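Local coordinates for protein porin B (Pseudomonas putida, PDB 4GEY) that forms a beta-barrel channel in the outer membrane through which sugars, probably including glucose, enter the cell, at residues Leu46-Val52 and Leu430-Phe436. The protein carries 2 engineered substitutions. Residues are numbered along the deposited sequence; the frame is centred on the assembly and turned at random.
With C8E ((hydroxyethyloxy)tri(ethyloxy)octane), chain I.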
loop_
_atom_site.group_PDB
_atom_site.type_symbol
_atom_site.label_atom_id
_atom_site.label_comp_id
_atom_site.label_asym_id
_atom_site.label_seq_id
_atom_site.Cartn_x
_atom_site.Cartn_y
_atom_site.Cartn_z
ATOM N N LEU A 46 18.055 -4.963 8.045
ATOM C CA LEU A 46 18.117 -3.563 7.638
ATOM C C LEU A 46 17.884 -3.506 6.142
ATOM O O LEU A 46 18.782 -3.788 5.348
ATOM C CB LEU A 46 19.473 -2.948 7.990
ATOM C CG LEU A 46 19.485 -1.442 8.273
ATOM C CD1 LEU A 46 20.681 -0.754 7.615
ATOM C CD2 LEU A 46 18.169 -0.759 7.889
ATOM N N ASP A 47 16.663 -3.150 5.762
ATOM C CA ASP A 47 16.250 -3.198 4.370
ATOM C C ASP A 47 16.128 -1.818 3.768
ATOM O O ASP A 47 15.646 -0.891 4.418
ATOM C CB ASP A 47 14.922 -3.911 4.272
ATOM C CG ASP A 47 15.000 -5.307 4.802
ATOM O OD1 ASP A 47 15.956 -5.999 4.413
ATOM O OD2 ASP A 47 14.140 -5.702 5.620
ATOM N N TYR A 48 16.549 -1.693 2.513
ATOM C CA TYR A 48 16.506 -0.418 1.812
ATOM C C TYR A 48 15.626 -0.445 0.577
ATOM O O TYR A 48 15.619 -1.422 -0.165
ATOM C CB TYR A 48 17.918 -0.036 1.400
ATOM C CG TYR A 48 17.994 1.152 0.478
ATOM C CD1 TYR A 48 17.969 2.444 0.979
ATOM C CD2 TYR A 48 18.115 0.980 -0.891
ATOM C CE1 TYR A 48 18.058 3.528 0.137
ATOM C CE2 TYR A 48 18.195 2.049 -1.733
ATOM C CZ TYR A 48 18.171 3.313 -1.216
ATOM O OH TYR A 48 18.254 4.371 -2.069
ATOM N N VAL A 49 14.897 0.636 0.344
ATOM C CA VAL A 49 14.135 0.786 -0.895
ATOM C C VAL A 49 14.346 2.183 -1.425
ATOM O O VAL A 49 14.094 3.149 -0.716
ATOM C CB VAL A 49 12.599 0.578 -0.697
ATOM C CG1 VAL A 49 11.857 0.796 -2.014
ATOM C CG2 VAL A 49 12.306 -0.792 -0.137
ATOM N N GLY A 50 14.815 2.295 -2.664
ATOM C CA GLY A 50 14.968 3.597 -3.282
ATOM C C GLY A 50 14.151 3.659 -4.556
ATOM O O GLY A 50 14.223 2.739 -5.367
ATOM N N GLU A 51 13.368 4.726 -4.723
ATOM C CA GLU A 51 12.602 4.937 -5.948
ATOM C C GLU A 51 12.882 6.276 -6.648
ATOM O O GLU A 51 12.735 7.345 -6.048
ATOM C CB GLU A 51 11.110 4.797 -5.667
ATOM C CG GLU A 51 10.632 3.360 -5.648
ATOM C CD GLU A 51 9.444 3.139 -4.732
ATOM O OE1 GLU A 51 8.697 4.111 -4.456
ATOM O OE2 GLU A 51 9.272 1.987 -4.280
ATOM N N VAL A 52 13.277 6.208 -7.919
ATOM C CA VAL A 52 13.501 7.394 -8.743
ATOM C C VAL A 52 12.369 7.558 -9.740
ATOM O O VAL A 52 11.901 6.573 -10.302
ATOM C CB VAL A 52 14.788 7.264 -9.573
ATOM C CG1 VAL A 52 15.010 8.513 -10.407
ATOM C CG2 VAL A 52 15.978 7.006 -8.674
ATOM N N LEU A 430 12.893 4.030 -11.600
ATOM C CA LEU A 430 13.893 3.027 -11.254
ATOM C C LEU A 430 13.670 2.662 -9.792
ATOM O O LEU A 430 13.696 3.524 -8.904
ATOM C CB LEU A 430 15.319 3.563 -11.459
ATOM C CG LEU A 430 16.459 2.592 -11.094
ATOM C CD1 LEU A 430 16.309 1.290 -11.871
ATOM C CD2 LEU A 430 17.844 3.178 -11.341
ATOM N N LYS A 431 13.427 1.389 -9.533
ATOM C CA LYS A 431 13.159 0.960 -8.170
ATOM C C LYS A 431 14.241 0.001 -7.720
ATOM O O LYS A 431 14.583 -0.939 -8.434
ATOM C CB LYS A 431 11.764 0.327 -8.052
ATOM C CG LYS A 431 11.448 -0.172 -6.666
ATOM C CD LYS A 431 9.953 -0.399 -6.461
ATOM C CE LYS A 431 9.697 -1.041 -5.107
ATOM N NZ LYS A 431 8.269 -1.046 -4.726
ATOM N N ILE A 432 14.782 0.266 -6.540
ATOM C CA ILE A 432 15.863 -0.524 -5.970
ATOM C C ILE A 432 15.440 -1.124 -4.635
ATOM O O ILE A 432 14.870 -0.428 -3.785
ATOM C CB ILE A 432 17.096 0.349 -5.703
ATOM C CG1 ILE A 432 17.685 0.866 -7.004
ATOM C CG2 ILE A 432 18.147 -0.428 -4.926
ATOM C CD1 ILE A 432 19.073 1.427 -6.808
ATOM N N GLN A 433 15.727 -2.410 -4.444
ATOM C CA GLN A 433 15.449 -3.075 -3.180
ATOM C C GLN A 433 16.687 -3.784 -2.703
ATOM O O GLN A 433 17.285 -4.551 -3.442
ATOM C CB GLN A 433 14.324 -4.086 -3.335
ATOM C CG GLN A 433 12.988 -3.471 -3.647
ATOM C CD GLN A 433 11.991 -4.505 -4.121
ATOM O OE1 GLN A 433 12.349 -5.434 -4.844
ATOM N NE2 GLN A 433 10.736 -4.361 -3.710
ATOM N N SER A 434 17.078 -3.542 -1.462
ATOM C CA SER A 434 18.251 -4.219 -0.934
ATOM C C SER A 434 18.193 -4.503 0.570
ATOM O O SER A 434 17.683 -3.691 1.355
ATOM C CB SER A 434 19.501 -3.416 -1.256
ATOM O OG SER A 434 20.636 -4.180 -0.921
ATOM N N SER A 435 18.724 -5.657 0.963
ATOM C CA SER A 435 18.796 -6.019 2.371
ATOM C C SER A 435 20.240 -6.153 2.811
ATOM O O SER A 435 21.044 -6.839 2.173
ATOM C CB SER A 435 18.017 -7.301 2.661
ATOM O OG SER A 435 18.222 -8.267 1.657
ATOM N N PHE A 436 20.561 -5.476 3.908
ATOM C CA PHE A 436 21.927 -5.410 4.396
ATOM C C PHE A 436 22.214 -6.588 5.299
ATOM O O PHE A 436 21.286 -7.124 5.896
ATOM C CB PHE A 436 22.166 -4.100 5.145
ATOM C CG PHE A 436 22.120 -2.889 4.268
ATOM C CD1 PHE A 436 23.068 -2.694 3.295
ATOM C CD2 PHE A 436 21.131 -1.949 4.419
ATOM C CE1 PHE A 436 23.019 -1.583 2.490
ATOM C CE2 PHE A 436 21.084 -0.839 3.620
ATOM C CZ PHE A 436 22.023 -0.654 2.660
ATOM O OXT PHE A 436 23.364 -7.011 5.447
HETATM C C2 C8E I . 18.832 9.509 4.149
HETATM C C3 C8E I . 18.592 9.817 2.672
HETATM C C4 C8E I . 19.749 10.597 2.043
HETATM C C5 C8E I . 20.153 9.988 0.699
HETATM C C6 C8E I . 21.316 9.011 0.849
HETATM C C7 C8E I . 21.030 7.670 0.171
HETATM C C8 C8E I . 22.175 6.678 0.376
HETATM O O9 C8E I . 21.721 5.337 0.455
HETATM C C10 C8E I . 21.966 4.551 -0.703
HETATM C C11 C8E I . 21.762 3.061 -0.386
HETATM O O12 C8E I . 21.817 2.236 -1.545
HETATM C C13 C8E I . 21.980 0.854 -1.257
HETATM C C14 C8E I . 22.559 0.080 -2.446
#
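Strands 46-52 and 430-435 run antiparallel, their axes approaching to 4.6 Å at 171°, joined by six backbone hydrogen bonds. C-terminal Phe436 adds a seventh, Phe436 N to Leu46 O (2.8 Å), at one end; Leu430 N to Val52 O (3.0 Å) closes the other. On the face carrying Tyr48, Gly50 leaves a hollow: the Tyr48 ring runs along its own strand and sets OH 3.6 Å from Gly50 CA, where a CB would collide with it. Ile432, paired with Gly50, abuts the edge of this ring (Tyr48 CE2 to Ile432 CG2, 4.0 Å). A detergent lies over one ring face, its O12 3.6 Å from Tyr48 CE2. The Phe436 ring drops into the notch between alternate residues of the other strand, Leu46 CD1 being 3.4 Å from Phe436 CD2 and Tyr48 CB 3.9 Å from Phe436 CE2. This seam closes the porin barrel: the first barrel strand, 42-57, meets the last, 425-435, leading into a C-terminal Phe, as in many outer membrane proteins. The Phe436 carboxylate pairs with Arg34. Tyr48 and Ile432 point outward to the detergent side, where the Phe436 ring also lies, whereas Val49, Glu51 and Lys431 face the lumen. There Val49 wedges between two long neighbours, CG1 4.2 Å from Lys431 CE and CG2 4.5 Å from Gln433 CG. Extended Lys431 leans toward Val49 and meets its cross-strand partner, Glu51, in a salt bridge (Lys431 NZ to Glu51 OE2, 3.2 Å). Lys431 also binds Phe165 O and pairs with Glu121, while Glu51 accepts from Val122 N; Glu121 and Val122 line the glucose pocket.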